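PDB 3EHM: SusD homolog from Bacteroides thetaiotaomicron, which probably binds mucin O-glycans at the outer membrane, as a SusD-like lipoprotein serving their use by this gut symbiont. Local coordinates for residues L23-R28 with Y107-D112; N31-V36 with Y189-N194; Q98-W103 with N146-G151. All coordinates share one frame; numbering follows the deposited sequence.

How the contacts relate
From the N terminus, helix 23-36 supplies first Leu23-Arg28 to contact 1 and then Asn31-Val36 to contact 2. Helix 85-110 follows, its Gln98-Trp103 entering contact 3 and its C-terminal end closing contact 1 at Tyr107-Asp112. The loop Asn146-Gly151 closes contact 3, and the loop Tyr189-Asn194 closes contact 2 last. Contact 1 therefore crosses both others, whereas contact 3 lies wholly within the span of contact 2. Met32 CG lies 3.6 Å from Pro102 CG, so the two helices also meet between the contacts. Together they tie this antiparallel helix pair to one loop beside each helix.

Contact 1. Residues L23-R28 with Y107-D112; sequences LKYGAR and YEIAKD
With chi1 at -61°, Tyr25 has its CG anti to the carbonyl carbon, while Lys24 takes the crowded position between backbone N and carbonyl carbon (chi1 62°) and then runs out straight. Both side chains thereby reach across from helix 23-36 to the C-terminal end of helix 85-110. In this SusD-like, helix-rich fold the two helices run antiparallel: Tyr25 is nearest Ile109 by CA atoms, and farther along the pair Arg35 meets Gln98. Ile109 is the centre of the contact, its two branches serving different partners. Tyr25 and Ile109 meet tip to tip, the methyl CG2 of Ile109 lying 3.7 Å from Tyr25 CE2. The ring meets this methyl and Ala110 CB obliquely. The phenol oxygen is also drawn into the packing, since Tyr25 OH stands 3.2 Å from Ala110 CB. Lys24 CG lies above one face of the Tyr25 ring, and the rest of its chain slides past Ile109 in the opposite direction, with Lys24 CD 3.9 Å from Ile109 CG2. Beyond the pair, Glu118 OE2 forms a salt bridge with Lys24 NZ and accepts a weak hydrogen bond from Tyr25 OH, so one carboxylate oxygen gathers both polar tips. From helix 116-140, Ile121 packs on Tyr25 and Leu122 on Ala110. Arg28 is held from two sides: NE forms a salt bridge with Glu105 OE1, and Arg28 NH1 donates to Lys24 O at 2.8 Å, with an N-H...O angle of 141°. That acceptor lies in the guanidinium plane, so together the two polar links probably restrict rotation of the group. One face of this guanidinium meets the other branch of Ile109, whose CD1 sits 3.4 Å from Arg28 NH1.

Contact 2. Residues N31-V36 with Y189-N194; sequences NMQQRV and YDLIYN
The side-chain amide of Gln33 grips the loop 189-194 with both of its ends. Gln33 NE2 donates to Tyr189 O at 2.8 Å, nearly straight at 163° and in the amide plane. Gln33 OE1 receives Leu191 N, also at 2.8 Å, on a lone pair in the carbonyl plane, but at a more bent N-H...O angle of 136°. The primary amide thus pairs with the C=O and N-H groups that flank Asp190, and the two bonds together probably hold the Gln33 amide against rotation. Carbon atoms also crowd OE1: Leu191 CB lies 3.4 Å from Gln33 OE1, and Ile192 CG1 approaches it too. An alanine here would remove the amide and both bonds to Tyr189 O and Leu191 N, and would probably loosen the loop's hold on helix 23-36. The loop has its own brace, an Asx turn in which Asp190 OD1 accepts Ile192 N and, in the wider Asx motif, Tyr193 N at 2.8 Å. Both donors approach from above the carboxylate plane. Farther out, Trp200 NE1 and Gly195 N bind Asp190 OD2, fixing that carboxylate, while NE2 of Gln33 gives a further hydrogen bond to Phe29 O within its own helix.

Contact 3. Residues Q98-W103 with N146-G151; sequences QIFLPW and NSAGDG
The close side of this contact is a pair of aromatic edges converging on one peptide unit. Phe100 and Trp103, one helical turn apart, both carry CG anti to the backbone N (chi1 176° and 173°), and their rings reach the loop rim first. Phe100 CE1 lies 4.0 Å from Ala148 CB, near the ring plane. From the next turn, Trp103 CZ3 comes within 4.1 Å of Ala148 CB, and Trp103 CH2 within 3.8 Å of Ala148 O. These are van der Waals separations, and the link is one of shape. Ala148 and Gly149 are the central residues of a type II beta turn from Ser147 to Asp150. At Gly149 phi is 97°; a CB there would press on the carbonyl of Ala148 and fall 3.4 Å from Trp103 CH2, so the turn's backbone angles by themselves call for glycine, and the nearby indole would make a side chain there tighter still. The indole is further held by a hydrogen bond from NE1 to Asn126 OD1, a stack with Tyr107 and a cation-pi contact with Arg129. The far end of the turn is the looser, solvent side: Asp150 and Gly151 are exposed, the Asp150 side chain comes no nearer than 6.5 Å to residues 98-103, and its OD1 accepts from Ser152 N.

Contact 1. Residues L23-R28 with Y107-D112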
ATOM      1  N   LEU A  23      -6.650 -26.139  17.317  1.00 25.83           N
ATOM      2  CA  LEU A  23      -6.806 -25.211  18.429  1.00 24.44           C
ATOM      3  C   LEU A  23      -5.509 -24.500  18.798  1.00 22.95           C
ATOM      4  O   LEU A  23      -5.528 -23.327  19.165  1.00 23.49           O
ATOM      5  CB  LEU A  23      -7.344 -25.943  19.662  1.00 26.12           C
ATOM      6  CG  LEU A  23      -8.855 -26.163  19.730  1.00 28.18           C
ATOM      7  CD1 LEU A  23      -9.182 -27.166  20.826  1.00 30.35           C
ATOM      8  CD2 LEU A  23      -9.552 -24.835  19.995  1.00 28.12           C
ATOM      9  N   LYS A  24      -4.386 -25.203  18.700  1.00 20.71           N
ATOM     10  CA  LYS A  24      -3.101 -24.613  19.055  1.00 20.96           C
ATOM     11  C   LYS A  24      -2.613 -23.517  18.111  1.00 20.02           C
ATOM     12  O   LYS A  24      -1.732 -22.738  18.476  1.00 20.14           O
ATOM     13  CB  LYS A  24      -2.029 -25.702  19.161  1.00 22.56           C
ATOM     14  CG  LYS A  24      -1.770 -26.468  17.882  1.00 23.61           C
ATOM     15  CD  LYS A  24      -0.801 -27.612  18.146  1.00 26.21           C
ATOM     16  CE  LYS A  24      -0.620 -28.485  16.917  1.00 28.15           C
ATOM     17  NZ  LYS A  24       0.276 -29.643  17.202  1.00 30.30           N
ATOM     18  N   TYR A  25      -3.184 -23.452  16.910  1.00 18.41           N
ATOM     19  CA  TYR A  25      -2.782 -22.449  15.920  1.00 18.35           C
ATOM     20  C   TYR A  25      -3.745 -21.265  15.798  1.00 17.39           C
ATOM     21  O   TYR A  25      -3.349 -20.177  15.386  1.00 16.84           O
ATOM     22  CB  TYR A  25      -2.655 -23.096  14.540  1.00 18.08           C
ATOM     23  CG  TYR A  25      -1.620 -24.190  14.447  1.00 19.24           C
ATOM     24  CD1 TYR A  25      -1.995 -25.518  14.231  1.00 20.14           C
ATOM     25  CD2 TYR A  25      -0.263 -23.900  14.562  1.00 20.12           C
ATOM     26  CE1 TYR A  25      -1.036 -26.530  14.129  1.00 21.59           C
ATOM     27  CE2 TYR A  25       0.697 -24.898  14.467  1.00 21.51           C
ATOM     28  CZ  TYR A  25       0.308 -26.208  14.249  1.00 22.07           C
ATOM     29  OH  TYR A  25       1.271 -27.186  14.153  1.00 26.69           O
ATOM     30  N   GLY A  26      -5.006 -21.499  16.145  1.00 18.41           N
ATOM     31  CA  GLY A  26      -6.045 -20.485  16.036  1.00 18.60           C
ATOM     32  C   GLY A  26      -5.800 -19.051  16.471  1.00 18.87           C
ATOM     33  O   GLY A  26      -5.841 -18.135  15.644  1.00 18.51           O
ATOM     34  N   ALA A  27      -5.578 -18.844  17.765  1.00 18.19           N
ATOM     35  CA  ALA A  27      -5.354 -17.504  18.296  1.00 18.51           C
ATOM     36  C   ALA A  27      -4.160 -16.828  17.631  1.00 17.36           C
ATOM     37  O   ALA A  27      -4.214 -15.648  17.285  1.00 16.28           O
ATOM     38  CB  ALA A  27      -5.143 -17.573  19.804  1.00 18.34           C
ATOM     39  N   ARG A  28      -3.082 -17.582  17.460  1.00 17.21           N
ATOM     40  CA  ARG A  28      -1.876 -17.063  16.832  1.00 16.83           C
ATOM     41  C   ARG A  28      -2.129 -16.631  15.393  1.00 16.58           C
ATOM     42  O   ARG A  28      -1.676 -15.569  14.966  1.00 14.83           O
ATOM     43  CB  ARG A  28      -0.782 -18.128  16.869  1.00 18.52           C
ATOM     44  CG  ARG A  28      -0.207 -18.345  18.253  1.00 19.44           C
ATOM     45  CD  ARG A  28       0.454 -19.705  18.363  1.00 20.35           C
ATOM     46  NE  ARG A  28       1.213 -19.830  19.600  1.00 20.19           N
ATOM     47  CZ  ARG A  28       1.094 -20.843  20.448  1.00 22.17           C
ATOM     48  NH1 ARG A  28       0.238 -21.825  20.192  1.00 19.96           N
ATOM     49  NH2 ARG A  28       1.839 -20.881  21.545  1.00 20.76           N
ATOM     50  N   TYR A 107       5.566 -21.441  13.604  1.00 17.34           N
ATOM     51  CA  TYR A 107       6.691 -22.089  12.941  1.00 17.79           C
ATOM     52  C   TYR A 107       7.306 -23.149  13.851  1.00 18.60           C
ATOM     53  O   TYR A 107       7.507 -24.295  13.448  1.00 18.57           O
ATOM     54  CB  TYR A 107       7.752 -21.044  12.577  1.00 18.63           C
ATOM     55  CG  TYR A 107       8.994 -21.610  11.923  1.00 20.39           C
ATOM     56  CD1 TYR A 107       8.925 -22.253  10.690  1.00 22.44           C
ATOM     57  CD2 TYR A 107      10.242 -21.488  12.533  1.00 22.33           C
ATOM     58  CE1 TYR A 107      10.068 -22.760  10.077  1.00 24.83           C
ATOM     59  CE2 TYR A 107      11.392 -21.992  11.927  1.00 25.13           C
ATOM     60  CZ  TYR A 107      11.296 -22.625  10.701  1.00 26.10           C
ATOM     61  OH  TYR A 107      12.431 -23.115  10.094  1.00 29.55           O
ATOM     62  N   GLU A 108       7.603 -22.759  15.083  1.00 19.60           N
ATOM     63  CA  GLU A 108       8.204 -23.675  16.041  1.00 20.89           C
ATOM     64  C   GLU A 108       7.347 -24.923  16.239  1.00 21.16           C
ATOM     65  O   GLU A 108       7.866 -26.035  16.336  1.00 21.28           O
ATOM     66  CB  GLU A 108       8.415 -22.957  17.380  1.00 22.64           C
ATOM     67  CG  GLU A 108       8.903 -23.862  18.499  1.00 28.66           C
ATOM     68  CD  GLU A 108       9.397 -23.091  19.711  1.00 30.24           C
ATOM     69  OE1 GLU A 108       9.768 -23.739  20.712  1.00 32.63           O
ATOM     70  OE2 GLU A 108       9.419 -21.840  19.661  1.00 32.71           O
ATOM     71  N   ILE A 109       6.032 -24.737  16.274  1.00 21.54           N
ATOM     72  CA  ILE A 109       5.106 -25.845  16.485  1.00 21.18           C
ATOM     73  C   ILE A 109       4.889 -26.755  15.278  1.00 21.19           C
ATOM     74  O   ILE A 109       4.754 -27.967  15.424  1.00 20.39           O
ATOM     75  CB  ILE A 109       3.722 -25.325  16.933  1.00 20.65           C
ATOM     76  CG1 ILE A 109       3.855 -24.520  18.228  1.00 21.80           C
ATOM     77  CG2 ILE A 109       2.768 -26.493  17.141  1.00 21.65           C
ATOM     78  CD1 ILE A 109       2.575 -23.798  18.636  1.00 22.80           C
ATOM     79  N   ALA A 110       4.870 -26.177  14.084  1.00 21.03           N
ATOM     80  CA  ALA A 110       4.606 -26.960  12.882  1.00 21.63           C
ATOM     81  C   ALA A 110       5.771 -27.337  11.972  1.00 21.71           C
ATOM     82  O   ALA A 110       5.629 -28.239  11.153  1.00 21.96           O
ATOM     83  CB  ALA A 110       3.539 -26.242  12.053  1.00 22.05           C
ATOM     84  N   LYS A 111       6.914 -26.670  12.110  1.00 21.87           N
ATOM     85  CA  LYS A 111       8.053 -26.925  11.221  1.00 23.59           C
ATOM     86  C   LYS A 111       8.526 -28.361  11.012  1.00 25.51           C
ATOM     87  O   LYS A 111       9.097 -28.671   9.968  1.00 27.18           O
ATOM     88  CB  LYS A 111       9.254 -26.063  11.629  1.00 22.82           C
ATOM     89  CG  LYS A 111       9.899 -26.436  12.949  1.00 24.38           C
ATOM     90  CD  LYS A 111      11.063 -25.503  13.245  1.00 27.95           C
ATOM     91  CE  LYS A 111      11.658 -25.769  14.618  1.00 29.33           C
ATOM     92  NZ  LYS A 111      12.711 -24.767  14.958  1.00 32.15           N
ATOM     93  N   ASP A 112       8.301 -29.241  11.979  1.00 26.86           N
ATOM     94  CA  ASP A 112       8.745 -30.623  11.826  1.00 29.44           C
ATOM     95  C   ASP A 112       7.584 -31.609  11.872  1.00 30.45           C
ATOM     96  O   ASP A 112       7.732 -32.727  12.360  1.00 32.75           O
ATOM     97  CB  ASP A 112       9.755 -30.981  12.922  1.00 31.22           C
ATOM     98  CG  ASP A 112      10.993 -30.104  12.889  1.00 31.82           C
ATOM     99  OD1 ASP A 112      11.681 -30.075  11.847  1.00 34.06           O
ATOM    100  OD2 ASP A 112      11.278 -29.447  13.914  1.00 33.71           O
TER

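Contact 2. Residues N31-V36 with Y189-N194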
ATOM      1  N   ASN A  31      -4.189 -13.460  15.208  1.00 13.88           N
ATOM      2  CA  ASN A  31      -3.379 -12.312  15.605  1.00 14.85           C
ATOM      3  C   ASN A  31      -2.593 -11.878  14.373  1.00 13.68           C
ATOM      4  O   ASN A  31      -2.517 -10.689  14.060  1.00 11.52           O
ATOM      5  CB  ASN A  31      -2.413 -12.700  16.734  1.00 19.47           C
ATOM      6  CG  ASN A  31      -1.537 -11.535  17.192  1.00 24.66           C
ATOM      7  OD1 ASN A  31      -0.648 -11.705  18.030  1.00 29.34           O
ATOM      8  ND2 ASN A  31      -1.789 -10.352  16.651  1.00 25.68           N
HETATM    9  N   MSE A  32      -2.023 -12.852  13.668  1.00 13.11           N
HETATM   10  CA  MSE A  32      -1.251 -12.569  12.459  1.00 13.49           C
HETATM   11  C   MSE A  32      -2.062 -11.794  11.431  1.00 12.14           C
HETATM   12  O   MSE A  32      -1.601 -10.791  10.886  1.00 11.29           O
HETATM   13  CB  MSE A  32      -0.758 -13.868  11.802  1.00 13.82           C
HETATM   14  CG  MSE A  32       0.420 -14.534  12.491  1.00 17.12           C
HETATM   15 SE   MSE A  32       1.110 -15.988  11.393  1.00 17.89          SE
HETATM   16  CE  MSE A  32       1.882 -14.926   9.967  1.00 15.86           C
ATOM     17  N   GLN A  33      -3.271 -12.274  11.159  1.00 12.42           N
ATOM     18  CA  GLN A  33      -4.138 -11.637  10.178  1.00 12.31           C
ATOM     19  C   GLN A  33      -4.469 -10.189  10.512  1.00 11.58           C
ATOM     20  O   GLN A  33      -4.554  -9.342   9.621  1.00 11.84           O
ATOM     21  CB  GLN A  33      -5.427 -12.445  10.030  1.00 13.03           C
ATOM     22  CG  GLN A  33      -5.179 -13.857   9.533  1.00 13.80           C
ATOM     23  CD  GLN A  33      -6.426 -14.707   9.562  1.00 15.91           C
ATOM     24  OE1 GLN A  33      -7.281 -14.608   8.684  1.00 16.41           O
ATOM     25  NE2 GLN A  33      -6.542 -15.543  10.586  1.00 14.88           N
ATOM     26  N   GLN A  34      -4.655  -9.901  11.792  1.00 11.74           N
ATOM     27  CA  GLN A  34      -4.974  -8.543  12.210  1.00 12.92           C
ATOM     28  C   GLN A  34      -3.750  -7.636  12.174  1.00 12.99           C
ATOM     29  O   GLN A  34      -3.877  -6.421  12.292  1.00 14.34           O
ATOM     30  CB  GLN A  34      -5.547  -8.551  13.623  1.00 14.15           C
ATOM     31  CG  GLN A  34      -6.815  -9.362  13.759  1.00 16.44           C
ATOM     32  CD  GLN A  34      -7.229  -9.514  15.199  1.00 17.37           C
ATOM     33  OE1 GLN A  34      -7.647  -8.550  15.839  1.00 17.44           O
ATOM     34  NE2 GLN A  34      -7.103 -10.728  15.727  1.00 14.71           N
ATOM     35  N   ARG A  35      -2.569  -8.229  12.013  1.00 11.45           N
ATOM     36  CA  ARG A  35      -1.318  -7.469  11.987  1.00 13.64           C
ATOM     37  C   ARG A  35      -0.808  -7.064  10.604  1.00 14.31           C
ATOM     38  O   ARG A  35      -0.053  -6.097  10.485  1.00 16.09           O
ATOM     39  CB  ARG A  35      -0.211  -8.262  12.689  1.00 15.69           C
ATOM     40  CG  ARG A  35      -0.447  -8.499  14.166  1.00 19.74           C
ATOM     41  CD  ARG A  35      -0.423  -7.202  14.945  1.00 24.17           C
ATOM     42  NE  ARG A  35      -0.565  -7.450  16.375  1.00 26.10           N
ATOM     43  CZ  ARG A  35      -0.405  -6.524  17.312  1.00 27.66           C
ATOM     44  NH1 ARG A  35      -0.095  -5.280  16.971  1.00 27.29           N
ATOM     45  NH2 ARG A  35      -0.554  -6.845  18.593  1.00 27.64           N
ATOM     46  N   VAL A  36      -1.187  -7.807   9.568  1.00 12.47           N
ATOM     47  CA  VAL A  36      -0.734  -7.492   8.211  1.00 13.48           C
ATOM     48  C   VAL A  36      -0.910  -5.996   7.962  1.00 13.93           C
ATOM     49  O   VAL A  36       0.022  -5.306   7.550  1.00 14.77           O
ATOM     50  CB  VAL A  36      -1.519  -8.307   7.174  1.00 12.47           C
ATOM     51  CG1 VAL A  36      -1.073  -7.935   5.762  1.00 11.92           C
ATOM     52  CG2 VAL A  36      -1.295  -9.793   7.431  1.00 13.61           C
ATOM     53  N   TYR A 189     -10.769 -20.095  12.057  1.00 16.16           N
ATOM     54  CA  TYR A 189      -9.851 -19.003  12.365  1.00 16.75           C
ATOM     55  C   TYR A 189      -9.382 -18.221  11.142  1.00 15.87           C
ATOM     56  O   TYR A 189      -8.551 -17.320  11.263  1.00 14.83           O
ATOM     57  CB  TYR A 189      -8.632 -19.554  13.103  1.00 17.16           C
ATOM     58  CG  TYR A 189      -8.991 -20.408  14.296  1.00 20.70           C
ATOM     59  CD1 TYR A 189      -8.901 -21.798  14.234  1.00 20.82           C
ATOM     60  CD2 TYR A 189      -9.425 -19.828  15.485  1.00 19.60           C
ATOM     61  CE1 TYR A 189      -9.231 -22.587  15.328  1.00 22.43           C
ATOM     62  CE2 TYR A 189      -9.760 -20.612  16.588  1.00 23.33           C
ATOM     63  CZ  TYR A 189      -9.659 -21.989  16.501  1.00 22.64           C
ATOM     64  OH  TYR A 189      -9.977 -22.768  17.590  1.00 26.20           O
ATOM     65  N   ASP A 190      -9.913 -18.571   9.973  1.00 15.40           N
ATOM     66  CA  ASP A 190      -9.541 -17.916   8.720  1.00 15.84           C
ATOM     67  C   ASP A 190     -10.447 -16.723   8.454  1.00 16.20           C
ATOM     68  O   ASP A 190     -11.549 -16.875   7.925  1.00 17.28           O
ATOM     69  CB  ASP A 190      -9.654 -18.905   7.560  1.00 14.93           C
ATOM     70  CG  ASP A 190      -9.190 -18.316   6.237  1.00 16.65           C
ATOM     71  OD1 ASP A 190      -8.961 -17.089   6.173  1.00 14.65           O
ATOM     72  OD2 ASP A 190      -9.065 -19.083   5.261  1.00 16.14           O
ATOM     73  N   LEU A 191      -9.973 -15.534   8.803  1.00 15.59           N
ATOM     74  CA  LEU A 191     -10.761 -14.321   8.617  1.00 15.70           C
ATOM     75  C   LEU A 191     -10.764 -13.830   7.175  1.00 15.70           C
ATOM     76  O   LEU A 191     -11.497 -12.902   6.839  1.00 16.29           O
ATOM     77  CB  LEU A 191     -10.224 -13.208   9.527  1.00 15.03           C
ATOM     78  CG  LEU A 191      -9.998 -13.577  10.996  1.00 14.83           C
ATOM     79  CD1 LEU A 191      -9.447 -12.372  11.757  1.00 14.15           C
ATOM     80  CD2 LEU A 191     -11.316 -14.038  11.611  1.00 15.21           C
ATOM     81  N   ILE A 192      -9.952 -14.444   6.319  1.00 15.43           N
ATOM     82  CA  ILE A 192      -9.875 -14.011   4.928  1.00 13.45           C
ATOM     83  C   ILE A 192     -10.683 -14.859   3.947  1.00 14.45           C
ATOM     84  O   ILE A 192     -11.507 -14.331   3.197  1.00 12.99           O
ATOM     85  CB  ILE A 192      -8.415 -14.003   4.417  1.00 14.90           C
ATOM     86  CG1 ILE A 192      -7.493 -13.318   5.432  1.00 13.52           C
ATOM     87  CG2 ILE A 192      -8.349 -13.299   3.054  1.00 14.71           C
ATOM     88  CD1 ILE A 192      -7.823 -11.867   5.696  1.00 14.76           C
ATOM     89  N   TYR A 193     -10.451 -16.169   3.957  1.00 13.90           N
ATOM     90  CA  TYR A 193     -11.123 -17.062   3.017  1.00 14.88           C
ATOM     91  C   TYR A 193     -11.965 -18.206   3.584  1.00 16.32           C
ATOM     92  O   TYR A 193     -12.308 -19.131   2.857  1.00 17.64           O
ATOM     93  CB  TYR A 193     -10.085 -17.650   2.061  1.00 13.35           C
ATOM     94  CG  TYR A 193      -9.427 -16.634   1.150  1.00 15.24           C
ATOM     95  CD1 TYR A 193      -8.035 -16.550   1.060  1.00 14.50           C
ATOM     96  CD2 TYR A 193     -10.189 -15.802   0.332  1.00 12.92           C
ATOM     97  CE1 TYR A 193      -7.419 -15.665   0.172  1.00 15.29           C
ATOM     98  CE2 TYR A 193      -9.584 -14.912  -0.563  1.00 12.98           C
ATOM     99  CZ  TYR A 193      -8.201 -14.854  -0.638  1.00 13.44           C
ATOM    100  OH  TYR A 193      -7.597 -14.005  -1.537  1.00 11.68           O
ATOM    101  N   ASN A 194     -12.292 -18.159   4.869  1.00 16.87           N
ATOM    102  CA  ASN A 194     -13.111 -19.210   5.472  1.00 16.51           C
ATOM    103  C   ASN A 194     -12.574 -20.623   5.212  1.00 16.69           C
ATOM    104  O   ASN A 194     -13.343 -21.549   4.965  1.00 15.76           O
ATOM    105  CB  ASN A 194     -14.546 -19.112   4.944  1.00 17.78           C
ATOM    106  CG  ASN A 194     -15.541 -19.897   5.789  1.00 19.06           C
ATOM    107  OD1 ASN A 194     -16.556 -20.381   5.284  1.00 20.54           O
ATOM    108  ND2 ASN A 194     -15.265 -20.008   7.079  1.00 15.62           N
TER

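Contact 3. Residues Q98-W103 with N146-G151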
ATOM      1  N   GLN A  98       5.691  -7.145  15.211  1.00 15.13           N
ATOM      2  CA  GLN A  98       4.438  -7.580  15.836  1.00 16.11           C
ATOM      3  C   GLN A  98       3.956  -8.904  15.252  1.00 17.15           C
ATOM      4  O   GLN A  98       3.566  -9.809  15.992  1.00 17.72           O
ATOM      5  CB  GLN A  98       3.336  -6.519  15.689  1.00 16.45           C
ATOM      6  CG  GLN A  98       3.515  -5.284  16.586  1.00 20.08           C
ATOM      7  CD  GLN A  98       3.373  -5.565  18.086  1.00 23.61           C
ATOM      8  OE1 GLN A  98       3.608  -4.681  18.916  1.00 25.98           O
ATOM      9  NE2 GLN A  98       2.982  -6.785  18.437  1.00 20.12           N
ATOM     10  N   ILE A  99       3.998  -9.032  13.929  1.00 16.71           N
ATOM     11  CA  ILE A  99       3.555 -10.267  13.295  1.00 16.52           C
ATOM     12  C   ILE A  99       4.602 -11.386  13.433  1.00 17.03           C
ATOM     13  O   ILE A  99       4.271 -12.570  13.356  1.00 17.13           O
ATOM     14  CB  ILE A  99       3.202 -10.023  11.804  1.00 15.90           C
ATOM     15  CG1 ILE A  99       2.371 -11.194  11.274  1.00 18.47           C
ATOM     16  CG2 ILE A  99       4.465  -9.843  10.977  1.00 13.46           C
ATOM     17  CD1 ILE A  99       1.791 -10.955   9.894  1.00 16.61           C
ATOM     18  N   PHE A 100       5.860 -11.013  13.656  1.00 16.84           N
ATOM     19  CA  PHE A 100       6.930 -12.002  13.826  1.00 16.78           C
ATOM     20  C   PHE A 100       6.635 -12.916  15.010  1.00 16.60           C
ATOM     21  O   PHE A 100       6.834 -14.127  14.933  1.00 15.56           O
ATOM     22  CB  PHE A 100       8.277 -11.322  14.083  1.00 17.75           C
ATOM     23  CG  PHE A 100       9.400 -12.293  14.353  1.00 19.53           C
ATOM     24  CD1 PHE A 100      10.076 -12.906  13.303  1.00 21.30           C
ATOM     25  CD2 PHE A 100       9.762 -12.617  15.659  1.00 22.01           C
ATOM     26  CE1 PHE A 100      11.096 -13.833  13.544  1.00 22.72           C
ATOM     27  CE2 PHE A 100      10.780 -13.544  15.914  1.00 23.11           C
ATOM     28  CZ  PHE A 100      11.447 -14.151  14.851  1.00 22.93           C
ATOM     29  N   LEU A 101       6.169 -12.318  16.104  1.00 17.12           N
ATOM     30  CA  LEU A 101       5.863 -13.056  17.326  1.00 18.29           C
ATOM     31  C   LEU A 101       4.978 -14.281  17.121  1.00 17.34           C
ATOM     32  O   LEU A 101       5.425 -15.412  17.321  1.00 17.06           O
ATOM     33  CB  LEU A 101       5.217 -12.126  18.365  1.00 21.50           C
ATOM     34  CG  LEU A 101       6.141 -11.315  19.280  1.00 26.63           C
ATOM     35  CD1 LEU A 101       6.932 -12.275  20.162  1.00 29.46           C
ATOM     36  CD2 LEU A 101       7.074 -10.446  18.462  1.00 27.80           C
ATOM     37  N   PRO A 102       3.709 -14.076  16.728  1.00 16.42           N
ATOM     38  CA  PRO A 102       2.840 -15.238  16.527  1.00 15.77           C
ATOM     39  C   PRO A 102       3.309 -16.168  15.403  1.00 16.53           C
ATOM     40  O   PRO A 102       3.117 -17.386  15.479  1.00 16.80           O
ATOM     41  CB  PRO A 102       1.478 -14.602  16.249  1.00 16.33           C
ATOM     42  CG  PRO A 102       1.836 -13.317  15.579  1.00 15.65           C
ATOM     43  CD  PRO A 102       2.994 -12.824  16.413  1.00 14.95           C
ATOM     44  N   TRP A 103       3.913 -15.613  14.358  1.00 15.53           N
ATOM     45  CA  TRP A 103       4.387 -16.463  13.271  1.00 15.64           C
ATOM     46  C   TRP A 103       5.458 -17.418  13.775  1.00 16.16           C
ATOM     47  O   TRP A 103       5.443 -18.604  13.450  1.00 17.59           O
ATOM     48  CB  TRP A 103       4.990 -15.655  12.119  1.00 14.44           C
ATOM     49  CG  TRP A 103       5.626 -16.565  11.100  1.00 15.05           C
ATOM     50  CD1 TRP A 103       4.990 -17.263  10.110  1.00 15.58           C
ATOM     51  CD2 TRP A 103       6.999 -16.982  11.062  1.00 16.03           C
ATOM     52  NE1 TRP A 103       5.878 -18.094   9.467  1.00 14.81           N
ATOM     53  CE2 TRP A 103       7.117 -17.941  10.031  1.00 15.29           C
ATOM     54  CE3 TRP A 103       8.138 -16.642  11.804  1.00 16.19           C
ATOM     55  CZ2 TRP A 103       8.332 -18.565   9.721  1.00 15.88           C
ATOM     56  CZ3 TRP A 103       9.345 -17.261  11.497  1.00 17.23           C
ATOM     57  CH2 TRP A 103       9.430 -18.214  10.463  1.00 16.66           C
ATOM     58  N   ASN A 146      15.475 -14.328   5.845  1.00 15.63           N
ATOM     59  CA  ASN A 146      15.904 -15.721   5.902  1.00 17.99           C
ATOM     60  C   ASN A 146      16.298 -16.203   7.294  1.00 18.88           C
ATOM     61  O   ASN A 146      16.213 -17.394   7.590  1.00 20.02           O
ATOM     62  CB  ASN A 146      17.062 -15.954   4.929  1.00 17.66           C
ATOM     63  CG  ASN A 146      16.614 -15.912   3.483  1.00 20.39           C
ATOM     64  OD1 ASN A 146      15.687 -16.625   3.089  1.00 22.24           O
ATOM     65  ND2 ASN A 146      17.271 -15.084   2.681  1.00 16.86           N
ATOM     66  N   SER A 147      16.723 -15.279   8.149  1.00 19.99           N
ATOM     67  CA  SER A 147      17.126 -15.637   9.504  1.00 21.00           C
ATOM     68  C   SER A 147      15.919 -15.817  10.424  1.00 21.05           C
ATOM     69  O   SER A 147      16.044 -16.360  11.526  1.00 21.03           O
ATOM     70  CB  SER A 147      18.057 -14.563  10.072  1.00 21.20           C
ATOM     71  OG  SER A 147      17.425 -13.294  10.089  1.00 23.71           O
ATOM     72  N   ALA A 148      14.755 -15.368   9.964  1.00 19.81           N
ATOM     73  CA  ALA A 148      13.525 -15.463  10.746  1.00 21.17           C
ATOM     74  C   ALA A 148      13.264 -16.880  11.231  1.00 21.37           C
ATOM     75  O   ALA A 148      13.175 -17.819  10.436  1.00 21.01           O
ATOM     76  CB  ALA A 148      12.341 -14.976   9.926  1.00 20.33           C
ATOM     77  N   GLY A 149      13.138 -17.024  12.545  1.00 21.75           N
ATOM     78  CA  GLY A 149      12.882 -18.331  13.122  1.00 24.08           C
ATOM     79  C   GLY A 149      14.120 -19.041  13.642  1.00 24.12           C
ATOM     80  O   GLY A 149      14.005 -20.096  14.263  1.00 25.08           O
ATOM     81  N   ASP A 150      15.303 -18.477  13.407  1.00 24.05           N
ATOM     82  CA  ASP A 150      16.531 -19.118  13.875  1.00 24.61           C
ATOM     83  C   ASP A 150      16.779 -18.912  15.368  1.00 25.44           C
ATOM     84  O   ASP A 150      17.807 -19.326  15.898  1.00 27.12           O
ATOM     85  CB  ASP A 150      17.742 -18.631  13.063  1.00 24.49           C
ATOM     86  CG  ASP A 150      18.127 -17.190  13.365  1.00 26.06           C
ATOM     87  OD1 ASP A 150      17.485 -16.542  14.219  1.00 27.28           O
ATOM     88  OD2 ASP A 150      19.090 -16.700  12.736  1.00 28.17           O
ATOM     89  N   GLY A 151      15.830 -18.268  16.040  1.00 25.83           N
ATOM     90  CA  GLY A 151      15.949 -18.030  17.470  1.00 27.07           C
ATOM     91  C   GLY A 151      17.151 -17.206  17.891  1.00 28.23           C
ATOM     92  O   GLY A 151      17.576 -17.261  19.048  1.00 28.37           O
TER